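Local coordinates for protein tyrosinase (Burkholderia thailandensis, PDB 5ZRD) that oxidises phenols with a pair of copper ions, as a tyrosinase (monophenol monooxygenase), and yields catechol derivatives efficiently at acidic pH, at residues A247-V252 against D341-Y346; M114-E119 against F398-G403; I442-A447 against E506-G511; T188-E193 against V514-K519. All blocks are in the same frame, centred on the assembly; numbering follows the deposited sequence.

Contact 1: A247-V252 against D341-Y346; sequences APNYTV and DIIRNY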
loop_
_atom_site.group_PDB
_atom_site.type_symbol
_atom_site.label_atom_id
_atom_site.label_comp_id
_atom_site.label_asym_id
_atom_site.label_seq_id
_atom_site.Cartn_x
_atom_site.Cartn_y
_atom_site.Cartn_z
ATOM N N ALA A 247 25.201 30.489 -21.222
ATOM C CA ALA A 247 23.948 30.477 -20.457
ATOM C C ALA A 247 24.028 31.570 -19.383
ATOM O O ALA A 247 25.041 31.707 -18.764
ATOM C CB ALA A 247 23.681 29.117 -19.867
ATOM N N PRO A 248 22.969 32.379 -19.227
ATOM C CA PRO A 248 23.087 33.609 -18.446
ATOM C C PRO A 248 23.124 33.452 -16.921
ATOM O O PRO A 248 23.452 34.401 -16.239
ATOM C CB PRO A 248 21.815 34.415 -18.788
ATOM C CG PRO A 248 20.790 33.354 -19.163
ATOM C CD PRO A 248 21.625 32.296 -19.878
ATOM N N ASN A 249 22.711 32.331 -16.366
ATOM C CA ASN A 249 22.787 32.172 -14.911
ATOM C C ASN A 249 22.955 30.675 -14.611
ATOM O O ASN A 249 22.715 29.845 -15.474
ATOM C CB ASN A 249 21.564 32.782 -14.217
ATOM C CG ASN A 249 20.248 32.128 -14.603
ATOM O OD1 ASN A 249 20.010 30.953 -14.308
ATOM N ND2 ASN A 249 19.359 32.888 -15.229
ATOM N N TYR A 250 23.327 30.345 -13.390
ATOM C CA TYR A 250 23.617 28.994 -12.997
ATOM C C TYR A 250 22.346 28.131 -13.064
ATOM O O TYR A 250 22.391 26.999 -13.502
ATOM C CB TYR A 250 24.223 28.913 -11.594
ATOM C CG TYR A 250 24.409 27.480 -11.176
ATOM C CD1 TYR A 250 25.398 26.699 -11.740
ATOM C CD2 TYR A 250 23.524 26.866 -10.304
ATOM C CE1 TYR A 250 25.527 25.347 -11.441
ATOM C CE2 TYR A 250 23.631 25.518 -9.997
ATOM C CZ TYR A 250 24.637 24.757 -10.566
ATOM O OH TYR A 250 24.744 23.440 -10.241
ATOM N N THR A 251 21.219 28.652 -12.647
ATOM C CA THR A 251 20.005 27.828 -12.679
ATOM C C THR A 251 19.795 27.239 -14.087
ATOM O O THR A 251 19.621 26.026 -14.203
ATOM C CB THR A 251 18.790 28.583 -12.138
ATOM O OG1 THR A 251 19.088 29.013 -10.806
ATOM C CG2 THR A 251 17.550 27.720 -12.104
ATOM N N VAL A 252 19.880 28.036 -15.152
ATOM C CA VAL A 252 19.497 27.530 -16.447
ATOM C C VAL A 252 20.707 26.919 -17.146
ATOM O O VAL A 252 20.534 26.130 -18.085
ATOM C CB VAL A 252 18.817 28.606 -17.302
ATOM C CG1 VAL A 252 17.592 29.123 -16.584
ATOM C CG2 VAL A 252 19.748 29.738 -17.710
ATOM N N ASP A 341 24.264 30.979 -7.444
ATOM C CA ASP A 341 22.962 31.211 -6.891
ATOM C C ASP A 341 21.999 30.346 -7.705
ATOM O O ASP A 341 22.267 29.991 -8.833
ATOM C CB ASP A 341 22.615 32.702 -6.982
ATOM C CG ASP A 341 22.855 33.274 -8.378
ATOM O OD1 ASP A 341 24.003 33.654 -8.701
ATOM O OD2 ASP A 341 21.906 33.342 -9.164
ATOM N N ILE A 342 20.882 30.037 -7.077
ATOM C CA ILE A 342 19.829 29.250 -7.590
ATOM C C ILE A 342 18.534 30.028 -7.379
ATOM O O ILE A 342 18.321 30.570 -6.321
ATOM C CB ILE A 342 19.861 27.896 -6.859
ATOM C CG1 ILE A 342 21.110 27.130 -7.308
ATOM C CG2 ILE A 342 18.579 27.089 -7.055
ATOM C CD1 ILE A 342 21.114 25.687 -6.949
ATOM N N ILE A 343 17.697 30.133 -8.404
ATOM C CA ILE A 343 16.407 30.808 -8.250
ATOM C C ILE A 343 15.476 29.937 -7.425
ATOM O O ILE A 343 15.103 28.866 -7.876
ATOM C CB ILE A 343 15.800 31.090 -9.626
ATOM C CG1 ILE A 343 16.643 32.116 -10.382
ATOM C CG2 ILE A 343 14.341 31.489 -9.506
ATOM C CD1 ILE A 343 16.502 32.011 -11.889
ATOM N N ARG A 344 15.098 30.401 -6.241
ATOM C CA ARG A 344 14.266 29.601 -5.341
ATOM C C ARG A 344 12.971 29.191 -6.061
ATOM O O ARG A 344 12.251 30.003 -6.604
ATOM C CB ARG A 344 13.955 30.370 -4.048
ATOM C CG ARG A 344 14.677 29.862 -2.803
ATOM C CD ARG A 344 16.155 30.253 -2.726
ATOM N NE ARG A 344 16.421 31.613 -2.229
ATOM C CZ ARG A 344 17.327 31.941 -1.296
ATOM N NH1 ARG A 344 17.561 33.216 -1.016
ATOM N NH2 ARG A 344 18.001 31.001 -0.655
ATOM N N ASN A 345 12.711 27.909 -6.073
ATOM C CA ASN A 345 11.435 27.316 -6.483
ATOM C C ASN A 345 11.247 27.365 -8.000
ATOM O O ASN A 345 10.111 27.123 -8.466
ATOM C CB ASN A 345 10.241 27.926 -5.751
ATOM C CG ASN A 345 10.147 27.471 -4.301
ATOM O OD1 ASN A 345 10.276 26.294 -4.022
ATOM N ND2 ASN A 345 9.877 28.377 -3.374
ATOM N N TYR A 346 12.316 27.674 -8.742
ATOM C CA TYR A 346 12.306 27.565 -10.184
ATOM C C TYR A 346 12.246 26.084 -10.581
ATOM O O TYR A 346 12.827 25.255 -9.935
ATOM C CB TYR A 346 13.535 28.227 -10.810
ATOM C CG TYR A 346 13.342 28.709 -12.228
ATOM C CD1 TYR A 346 12.647 29.867 -12.488
ATOM C CD2 TYR A 346 13.904 28.048 -13.321
ATOM C CE1 TYR A 346 12.506 30.365 -13.776
ATOM C CE2 TYR A 346 13.729 28.503 -14.625
ATOM C CZ TYR A 346 13.008 29.669 -14.849
ATOM O OH TYR A 346 12.844 30.198 -16.101
HETATM O O HOH W 1 24.088 32.612 -11.642
HETATM O O HOH W 2 20.567 31.110 -10.929
#
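An N-capped helix start meets an extended loop here: Asn249 caps helix 250-254, and the loop that follows helix 315-334 of the tyrosinase core runs past the first turn, entering a type II beta turn from Ile343 to Tyr346. The cap is made by the side chain, with Val252 N donating to Asn249 OD1 at 3.0 Å from 31° above the carbonyl plane.

Across the contact the direct polar link is one bond, Ile343 N to Thr251 OG1, 3.0 Å long and fairly straight (160° at the hydrogen). Thr251 turns its hydroxyl to the loop by setting OG1 anti to the carbonyl carbon, chi1 -57°, which leaves CG2 for Tyr346. Two waters extend the polar seam. One accepts from Tyr250 N, in the first turn of the helix, and donates to Asp341 OD1; the other lies 2.6 Å from Thr251 OG1 and can donate to Asp341 O, so that the hydroxyl has both a backbone N-H and a water as partners.

Apolar contacts lie to both sides of this seam. Tyr250, its CG anti to the backbone N, runs alongside Ile342, whose CG1 meets the ring edge at CD2, 3.9 Å away; beyond them the phenol oxygen bonds to Val88 O, just before helix 90-108, which carries the copper ligand His94. The Tyr346 ring also packs on Val261 of the second subunit, and Arg344 forms a salt bridge with Glu533 of that subunit. Within the contact, Tyr346 approaches the helix obliquely, its CD2 3.9 Å from Thr251 CG2.

Contact 2: M114-E119 against F398-G403; sequences MPFWDE and FTYGPG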
loop_
_atom_site.group_PDB
_atom_site.type_symbol
_atom_site.label_atom_id
_atom_site.label_comp_id
_atom_site.label_asym_id
_atom_site.label_seq_id
_atom_site.Cartn_x
_atom_site.Cartn_y
_atom_site.Cartn_z
ATOM N N MET A 114 42.566 12.498 -12.725
ATOM C CA MET A 114 41.629 12.011 -13.703
ATOM C C MET A 114 41.626 12.983 -14.882
ATOM O O MET A 114 41.267 14.130 -14.715
ATOM C CB MET A 114 40.230 11.924 -13.086
ATOM C CG MET A 114 39.174 11.398 -14.039
ATOM S SD MET A 114 39.457 9.682 -14.548
ATOM C CE MET A 114 38.788 9.749 -16.209
ATOM N N PRO A 115 42.034 12.529 -16.068
ATOM C CA PRO A 115 42.034 13.439 -17.196
ATOM C C PRO A 115 40.639 13.532 -17.816
ATOM O O PRO A 115 39.730 12.813 -17.371
ATOM C CB PRO A 115 42.986 12.814 -18.225
ATOM C CG PRO A 115 42.896 11.342 -17.942
ATOM C CD PRO A 115 42.530 11.204 -16.475
ATOM N N PHE A 116 40.522 14.388 -18.831
ATOM C CA PHE A 116 39.253 14.638 -19.506
ATOM C C PHE A 116 39.383 14.232 -20.978
ATOM O O PHE A 116 40.394 14.467 -21.636
ATOM C CB PHE A 116 38.787 16.094 -19.368
ATOM C CG PHE A 116 39.743 17.159 -19.848
ATOM C CD1 PHE A 116 40.675 17.718 -18.982
ATOM C CD2 PHE A 116 39.684 17.640 -21.145
ATOM C CE1 PHE A 116 41.554 18.706 -19.408
ATOM C CE2 PHE A 116 40.556 18.636 -21.571
ATOM C CZ PHE A 116 41.500 19.160 -20.704
ATOM N N TRP A 117 38.346 13.597 -21.487
ATOM C CA TRP A 117 38.202 13.466 -22.932
ATOM C C TRP A 117 37.713 14.796 -23.470
ATOM O O TRP A 117 36.561 15.152 -23.276
ATOM C CB TRP A 117 37.236 12.344 -23.322
ATOM C CG TRP A 117 36.860 12.355 -24.770
ATOM C CD1 TRP A 117 37.580 12.834 -25.827
ATOM C CD2 TRP A 117 35.667 11.804 -25.323
ATOM N NE1 TRP A 117 36.892 12.652 -26.997
ATOM C CE2 TRP A 117 35.738 11.979 -26.724
ATOM C CE3 TRP A 117 34.565 11.155 -24.777
ATOM C CZ2 TRP A 117 34.707 11.586 -27.577
ATOM C CZ3 TRP A 117 33.553 10.768 -25.620
ATOM C CH2 TRP A 117 33.627 10.968 -27.002
ATOM N N ASP A 118 38.618 15.507 -24.115
ATOM C CA ASP A 118 38.290 16.760 -24.748
ATOM C C ASP A 118 37.456 16.525 -26.014
ATOM O O ASP A 118 38.004 16.373 -27.105
ATOM C CB ASP A 118 39.551 17.581 -25.065
ATOM C CG ASP A 118 39.217 19.038 -25.403
ATOM O OD1 ASP A 118 38.037 19.359 -25.738
ATOM O OD2 ASP A 118 40.144 19.853 -25.347
ATOM N N GLU A 119 36.136 16.596 -25.832
ATOM C CA GLU A 119 35.131 16.127 -26.819
ATOM C C GLU A 119 35.034 17.068 -28.025
ATOM O O GLU A 119 34.499 16.665 -29.081
ATOM C CB GLU A 119 33.748 16.035 -26.160
ATOM C CG GLU A 119 33.638 14.923 -25.136
ATOM C CD GLU A 119 32.593 15.096 -24.044
ATOM O OE1 GLU A 119 32.256 14.082 -23.432
ATOM O OE2 GLU A 119 32.112 16.239 -23.797
ATOM N N PHE A 398 42.396 21.168 -7.295
ATOM C CA PHE A 398 42.759 20.853 -8.701
ATOM C C PHE A 398 42.197 21.912 -9.664
ATOM O O PHE A 398 41.339 22.716 -9.326
ATOM C CB PHE A 398 42.279 19.445 -9.057
ATOM C CG PHE A 398 40.811 19.325 -9.375
ATOM C CD1 PHE A 398 40.341 19.575 -10.664
ATOM C CD2 PHE A 398 39.901 18.968 -8.404
ATOM C CE1 PHE A 398 38.988 19.478 -10.964
ATOM C CE2 PHE A 398 38.553 18.840 -8.719
ATOM C CZ PHE A 398 38.093 19.138 -9.981
ATOM N N THR A 399 42.722 21.874 -10.867
ATOM C CA THR A 399 42.347 22.759 -11.921
ATOM C C THR A 399 42.364 21.977 -13.241
ATOM O O THR A 399 42.787 20.808 -13.292
ATOM C CB THR A 399 43.318 23.933 -12.006
ATOM O OG1 THR A 399 42.697 24.989 -12.752
ATOM C CG2 THR A 399 44.639 23.533 -12.636
ATOM N N TYR A 400 41.912 22.633 -14.297
ATOM C CA TYR A 400 41.827 22.037 -15.619
ATOM C C TYR A 400 42.970 22.641 -16.409
ATOM O O TYR A 400 43.156 23.829 -16.394
ATOM C CB TYR A 400 40.443 22.216 -16.277
ATOM C CG TYR A 400 39.432 21.239 -15.721
ATOM C CD1 TYR A 400 39.470 19.905 -16.083
ATOM C CD2 TYR A 400 38.530 21.602 -14.734
ATOM C CE1 TYR A 400 38.602 18.968 -15.537
ATOM C CE2 TYR A 400 37.676 20.679 -14.152
ATOM C CZ TYR A 400 37.698 19.357 -14.569
ATOM O OH TYR A 400 36.893 18.417 -14.004
ATOM N N GLY A 401 43.747 21.783 -17.031
ATOM C CA GLY A 401 44.699 22.252 -17.976
ATOM C C GLY A 401 43.988 22.897 -19.141
ATOM O O GLY A 401 42.796 23.034 -19.126
ATOM N N PRO A 402 44.745 23.291 -20.140
ATOM C CA PRO A 402 44.196 23.904 -21.320
ATOM C C PRO A 402 43.450 22.901 -22.210
ATOM O O PRO A 402 43.895 21.763 -22.377
ATOM C CB PRO A 402 45.433 24.444 -22.072
ATOM C CG PRO A 402 46.556 23.520 -21.612
ATOM C CD PRO A 402 46.217 23.226 -20.167
ATOM N N GLY A 403 42.348 23.351 -22.800
ATOM C CA GLY A 403 41.659 22.580 -23.819
ATOM C C GLY A 403 40.674 23.420 -24.601
ATOM O O GLY A 403 40.539 24.619 -24.372
#
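Phe116 and Tyr400 form the apolar centre of this contact between the loop 114-119 and the end of strand 398-400. The rings cross obliquely, centroids 5.9 Å apart and planes at 67°, and meet through Phe116 CD1 and Tyr400 CD1 at 3.8 Å; Phe116 CD1 lies at the Tyr400 ring edge. The far tip of Phe116 reaches the backbone beyond the strand, where Pro402 O lies near the ring plane, 3.9 Å from CZ. Past it, Asp118 OD2 comes within 3.5 Å of Gly403 CA, close up against the glycine backbone.

Torsions and outer partners set these groups. Phe116 holds CG in the crowded position between its backbone N and carbonyl carbon (chi1 56°), which sends the ring to the strand. Arg325 of helix 315-334 touches both rings. Asp118 OD1 bonds to Ser404, and Tyr400 OH to Asp324 and Arg11, on the helix that bears the copper ligand His320 and in the N-terminal strand, respectively.

The contact itself is therefore van der Waals packing, and its polar ends are satisfied by neighbours; the phenol, gripped by Asp324 and Arg11, is tied to the copper-bearing core and the N-terminal arm.

Contact 3: I442-A447 against E506-G511; sequences IMKAYA and EFIHRG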
loop_
_atom_site.group_PDB
_atom_site.type_symbol
_atom_site.label_atom_id
_atom_site.label_comp_id
_atom_site.label_asym_id
_atom_site.label_seq_id
_atom_site.Cartn_x
_atom_site.Cartn_y
_atom_site.Cartn_z
ATOM N N ILE A 442 15.484 10.848 -28.925
ATOM C CA ILE A 442 15.903 12.055 -29.589
ATOM C C ILE A 442 14.716 12.607 -30.376
ATOM O O ILE A 442 13.959 11.842 -30.951
ATOM C CB ILE A 442 17.091 11.814 -30.523
ATOM C CG1 ILE A 442 18.242 11.083 -29.819
ATOM C CG2 ILE A 442 17.526 13.140 -31.132
ATOM C CD1 ILE A 442 19.285 10.536 -30.767
ATOM N N MET A 443 14.553 13.937 -30.316
ATOM C CA MET A 443 13.623 14.679 -31.146
ATOM C C MET A 443 14.462 15.460 -32.162
ATOM O O MET A 443 15.414 16.117 -31.763
ATOM C CB MET A 443 12.778 15.650 -30.320
ATOM C CG MET A 443 11.905 14.968 -29.336
ATOM S SD MET A 443 10.991 16.102 -28.256
ATOM C CE MET A 443 10.131 17.076 -29.489
ATOM N N LYS A 444 14.147 15.314 -33.450
ATOM C CA LYS A 444 14.815 16.024 -34.544
ATOM C C LYS A 444 13.747 16.848 -35.262
ATOM O O LYS A 444 12.689 16.319 -35.566
ATOM C CB LYS A 444 15.484 15.031 -35.494
ATOM C CG LYS A 444 16.818 14.480 -35.018
ATOM C CD LYS A 444 17.482 13.613 -36.042
ATOM C CE LYS A 444 18.609 14.318 -36.762
ATOM N NZ LYS A 444 19.284 13.422 -37.730
ATOM N N ALA A 445 13.951 18.147 -35.424
ATOM C CA ALA A 445 12.886 18.998 -35.964
ATOM C C ALA A 445 13.245 19.415 -37.390
ATOM O O ALA A 445 14.403 19.695 -37.679
ATOM C CB ALA A 445 12.650 20.189 -35.068
ATOM N N TYR A 446 12.233 19.439 -38.257
ATOM C CA TYR A 446 12.373 19.824 -39.658
ATOM C C TYR A 446 11.276 20.817 -40.062
ATOM O O TYR A 446 10.138 20.792 -39.576
ATOM C CB TYR A 446 12.294 18.597 -40.572
ATOM C CG TYR A 446 13.379 17.595 -40.321
ATOM C CD1 TYR A 446 14.603 17.683 -40.954
ATOM C CD2 TYR A 446 13.211 16.590 -39.388
ATOM C CE1 TYR A 446 15.622 16.769 -40.706
ATOM C CE2 TYR A 446 14.216 15.671 -39.123
ATOM C CZ TYR A 446 15.429 15.758 -39.781
ATOM O OH TYR A 446 16.421 14.859 -39.510
ATOM N N ALA A 447 11.626 21.677 -41.001
ATOM C CA ALA A 447 10.641 22.529 -41.682
ATOM C C ALA A 447 10.740 22.286 -43.202
ATOM O O ALA A 447 11.844 22.278 -43.802
ATOM C CB ALA A 447 10.862 23.986 -41.307
ATOM N N GLU A 506 10.940 14.150 -35.985
ATOM C CA GLU A 506 11.320 12.744 -36.071
ATOM C C GLU A 506 11.753 12.328 -34.659
ATOM O O GLU A 506 12.654 12.950 -34.082
ATOM C CB GLU A 506 12.453 12.604 -37.101
ATOM C CG GLU A 506 13.180 11.264 -37.131
ATOM C CD GLU A 506 14.535 11.225 -37.846
ATOM O OE1 GLU A 506 15.047 12.314 -38.228
ATOM O OE2 GLU A 506 15.100 10.099 -38.000
ATOM N N PHE A 507 11.081 11.331 -34.085
ATOM C CA PHE A 507 11.546 10.697 -32.855
ATOM C C PHE A 507 12.479 9.528 -33.170
ATOM O O PHE A 507 12.203 8.714 -34.057
ATOM C CB PHE A 507 10.377 10.189 -32.026
ATOM C CG PHE A 507 9.563 11.291 -31.422
ATOM C CD1 PHE A 507 8.495 11.828 -32.107
ATOM C CD2 PHE A 507 9.888 11.801 -30.176
ATOM C CE1 PHE A 507 7.752 12.851 -31.539
ATOM C CE2 PHE A 507 9.139 12.820 -29.607
ATOM C CZ PHE A 507 8.070 13.341 -30.290
ATOM N N ILE A 508 13.595 9.466 -32.464
ATOM C CA ILE A 508 14.428 8.292 -32.510
ATOM C C ILE A 508 14.439 7.699 -31.099
ATOM O O ILE A 508 14.900 8.361 -30.164
ATOM C CB ILE A 508 15.841 8.639 -33.010
ATOM C CG1 ILE A 508 15.811 9.349 -34.370
ATOM C CG2 ILE A 508 16.714 7.394 -33.040
ATOM C CD1 ILE A 508 17.157 9.925 -34.782
ATOM N N HIS A 509 13.941 6.477 -30.953
ATOM C CA HIS A 509 13.657 5.966 -29.633
ATOM C C HIS A 509 14.071 4.495 -29.524
ATOM O O HIS A 509 14.440 3.861 -30.500
ATOM C CB HIS A 509 12.190 6.184 -29.314
ATOM C CG HIS A 509 11.306 5.555 -30.315
ATOM N ND1 HIS A 509 10.822 4.279 -30.148
ATOM C CD2 HIS A 509 10.866 5.990 -31.516
ATOM C CE1 HIS A 509 10.079 3.962 -31.194
ATOM N NE2 HIS A 509 10.095 4.994 -32.056
ATOM N N ARG A 510 14.031 3.973 -28.311
ATOM C CA ARG A 510 14.402 2.568 -28.078
ATOM C C ARG A 510 13.277 1.611 -28.516
ATOM O O ARG A 510 13.519 0.419 -28.761
ATOM C CB ARG A 510 14.715 2.371 -26.601
ATOM C CG ARG A 510 15.837 3.256 -26.075
ATOM C CD ARG A 510 17.133 2.945 -26.759
ATOM N NE ARG A 510 18.328 3.250 -25.977
ATOM C CZ ARG A 510 19.549 3.015 -26.415
ATOM N NH1 ARG A 510 19.719 2.678 -27.687
ATOM N NH2 ARG A 510 20.581 3.088 -25.594
ATOM N N GLY A 511 12.052 2.105 -28.592
ATOM C CA GLY A 511 10.869 1.250 -28.863
ATOM C C GLY A 511 10.792 0.020 -27.953
ATOM O O GLY A 511 10.600 -1.097 -28.442
#
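Strands 441-450 and 502-509 run antiparallel at the centre of a four-stranded mixed sheet, their short segments 4.8 Å apart at closest approach with N-to-C directions at 160°. Two hydrogen-bonded pairs, Ile442 with Ile508 and Lys444 with Glu506, flank the non-hydrogen-bonded pair Met443 with Phe507. All four N-H...O bonds lie in the carbonyl planes; Ile442 N to Ile508 O, for example, is 2.8 Å.

On the face of Met443 and Phe507, the two side chains lie side by side and point the same way. Met443 CG touches Phe507 CE2 at 3.5 Å; CG anti to the carbonyl carbon (chi1 -63°) and an extended chi2 put SD 5.1 Å from the Phe507 ring centroid, an oblique Met-aromatic contact.

The other face bears Ile442, Lys444, Glu506 and Ile508. Glu506 is extended, CG anti to the backbone N, and runs beside Lys444, bringing OE1 to 3.5 Å from Lys444 CD. Lys444 NZ stays 4.4 Å from Glu506 OE1, beyond a salt bridge; NZ instead bonds to the carbonyls of Tyr289 and Gly291 and makes a cation-pi contact with the Tyr289 ring. The Lys444 chain crosses Ile508 obliquely, CD against CD1. Tyr446 brings its ring edge to Glu506; its OH bonds to Gly291 O and also lies 3.2 Å from Glu506 OE1, where sharing of the one proton is not settled.

A buried carboxylate thus sits near a lysine and a tyrosine hydroxyl; the lysine charge probably favours its ionised form through space, while the carbonyl oxygens and the Tyr289 ring would stabilise the ammonium group.

Contact 4: T188-E193 against V514-K519; sequences TPEALE and VPSAAK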
loop_
_atom_site.group_PDB
_atom_site.type_symbol
_atom_site.label_atom_id
_atom_site.label_comp_id
_atom_site.label_asym_id
_atom_site.label_seq_id
_atom_site.Cartn_x
_atom_site.Cartn_y
_atom_site.Cartn_z
ATOM N N THR A 188 15.615 -9.720 -19.444
ATOM C CA THR A 188 14.493 -10.554 -19.781
ATOM C C THR A 188 14.842 -11.407 -21.007
ATOM O O THR A 188 15.781 -11.102 -21.763
ATOM C CB THR A 188 13.214 -9.763 -20.090
ATOM O OG1 THR A 188 13.479 -9.049 -21.289
ATOM C CG2 THR A 188 12.801 -8.811 -18.991
ATOM N N PRO A 189 14.073 -12.482 -21.213
ATOM C CA PRO A 189 14.368 -13.381 -22.355
ATOM C C PRO A 189 14.290 -12.619 -23.683
ATOM O O PRO A 189 15.161 -12.762 -24.493
ATOM C CB PRO A 189 13.312 -14.485 -22.265
ATOM C CG PRO A 189 13.030 -14.559 -20.763
ATOM C CD PRO A 189 13.103 -13.110 -20.295
ATOM N N GLU A 190 13.294 -11.767 -23.846
ATOM C CA GLU A 190 13.125 -11.043 -25.099
ATOM C C GLU A 190 14.253 -10.006 -25.235
ATOM O O GLU A 190 14.865 -9.916 -26.297
ATOM C CB GLU A 190 11.711 -10.462 -25.208
ATOM C CG GLU A 190 11.421 -9.341 -24.222
ATOM C CD GLU A 190 9.968 -9.127 -23.796
ATOM O OE1 GLU A 190 9.133 -8.778 -24.688
ATOM O OE2 GLU A 190 9.672 -9.277 -22.553
ATOM N N ALA A 191 14.607 -9.288 -24.169
ATOM C CA ALA A 191 15.677 -8.288 -24.310
ATOM C C ALA A 191 16.962 -8.995 -24.749
ATOM O O ALA A 191 17.678 -8.525 -25.649
ATOM C CB ALA A 191 15.867 -7.511 -23.033
ATOM N N LEU A 192 17.234 -10.125 -24.117
ATOM C CA LEU A 192 18.442 -10.896 -24.389
ATOM C C LEU A 192 18.423 -11.413 -25.832
ATOM O O LEU A 192 19.421 -11.288 -26.563
ATOM C CB LEU A 192 18.525 -12.064 -23.403
ATOM C CG LEU A 192 19.711 -13.006 -23.585
ATOM C CD1 LEU A 192 21.022 -12.248 -23.574
ATOM C CD2 LEU A 192 19.700 -14.044 -22.478
ATOM N N GLU A 193 17.288 -11.960 -26.220
ATOM C CA GLU A 193 17.092 -12.427 -27.578
ATOM C C GLU A 193 17.398 -11.280 -28.554
ATOM O O GLU A 193 18.234 -11.470 -29.445
ATOM C CB GLU A 193 15.678 -12.983 -27.762
ATOM C CG GLU A 193 15.431 -13.527 -29.169
ATOM C CD GLU A 193 16.159 -14.818 -29.526
ATOM O OE1 GLU A 193 15.474 -15.856 -29.667
ATOM O OE2 GLU A 193 17.407 -14.798 -29.655
ATOM N N VAL A 514 12.707 -4.286 -27.304
ATOM C CA VAL A 514 12.079 -5.621 -27.214
ATOM C C VAL A 514 11.134 -5.809 -28.422
ATOM O O VAL A 514 10.870 -4.840 -29.141
ATOM C CB VAL A 514 11.352 -5.780 -25.856
ATOM C CG1 VAL A 514 12.314 -5.751 -24.673
ATOM C CG2 VAL A 514 10.262 -4.739 -25.653
ATOM N N PRO A 515 10.637 -7.054 -28.682
ATOM C CA PRO A 515 9.608 -7.324 -29.711
ATOM C C PRO A 515 8.161 -7.411 -29.184
ATOM O O PRO A 515 7.236 -7.583 -29.981
ATOM C CB PRO A 515 10.030 -8.683 -30.283
ATOM C CG PRO A 515 10.507 -9.433 -29.070
ATOM C CD PRO A 515 11.051 -8.364 -28.140
ATOM N N SER A 516 7.973 -7.303 -27.866
ATOM C CA SER A 516 6.643 -7.264 -27.236
ATOM C C SER A 516 6.220 -5.808 -26.971
ATOM O O SER A 516 5.105 -5.563 -26.498
ATOM C CB SER A 516 6.638 -8.074 -25.961
ATOM O OG SER A 516 5.340 -8.145 -25.396
ATOM N N ALA A 517 7.113 -4.857 -27.274
ATOM C CA ALA A 517 6.870 -3.418 -27.076
ATOM C C ALA A 517 7.304 -2.631 -28.322
ATOM O O ALA A 517 7.689 -1.462 -28.218
ATOM C CB ALA A 517 7.598 -2.940 -25.840
ATOM N N ALA A 518 7.235 -3.270 -29.495
ATOM C CA ALA A 518 7.564 -2.635 -30.782
ATOM C C ALA A 518 6.322 -2.572 -31.689
ATOM O O ALA A 518 6.438 -2.229 -32.869
ATOM C CB ALA A 518 8.697 -3.387 -31.443
ATOM N N LYS A 519 5.144 -2.905 -31.145
ATOM C CA LYS A 519 3.852 -2.787 -31.860
ATOM C C LYS A 519 3.046 -1.608 -31.282
ATOM O O LYS A 519 2.021 -1.217 -31.852
ATOM C CB LYS A 519 3.092 -4.119 -31.776
ATOM C CG LYS A 519 2.419 -4.578 -33.065
ATOM C CD LYS A 519 0.967 -4.172 -33.186
ATOM C CE LYS A 519 0.562 -3.897 -34.619
ATOM N NZ LYS A 519 -0.878 -4.154 -34.840
#
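Apolar contacts dominate this surface meeting of the first turn of helix 189-200 with the loop between strands 502-509 and 531-534. Glu190 contributes its aliphatic part: CB faces the proline ring at CD of Pro515, 3.7 Å away, and CG meets Val514 CG1 at the same distance of 3.7 Å, the two chains crossing obliquely. The same valine methyl continues along the helix to Ala191, where Val514 CG1 lies 4.3 Å from CB. Glu190 reaches the loop with CG in the crowded position between backbone N and carbonyl carbon, chi1 68°, and then runs extended past Val514.

The clear polar geometry belongs to the helix start. Thr188 is the N-cap, its OG1 accepting from Ala191 N at 3.1 Å and 160°, while the backbone bond from Leu192 N to Thr188 O closes the first turn. Around the contact, Thr188 and Pro189 pack on Gly164 and Gly187 of the third subunit, and Ser516 on Arg161 of that subunit, so the contact borders a subunit interface.

Residues 514-518 are poorly ordered, and the clear contacts to the helix, made by Val514 and Pro515, are van der Waals contacts. Such packing lacks the directional restraint of hydrogen bonds, which is consistent with a mobile loop.

Contacts 1 and 2 flank the copper-bearing helical core, with centres 26 Å apart, and both tie residues beyond helix 315-334 back to it. Contact 3 lies in the mixed sheet across the chain's centre from contact 2, their nearest atoms about 15 Å apart. Contact 4 adjoins contact 3: Gly511 O and Ala518 CB meet at 4.2 Å within the loop after strand 502-509, which also packs against helix 189-200. Along the chain, contact 1 is nested inside the loops closed by contacts 2 and 4, which cross; contact 3 follows contacts 1 and 2, nested inside contact 4. Contacts 1, 2 and 4 thus bring later loops and a strand back onto earlier parts, while contact 3 is internal to the later sheet.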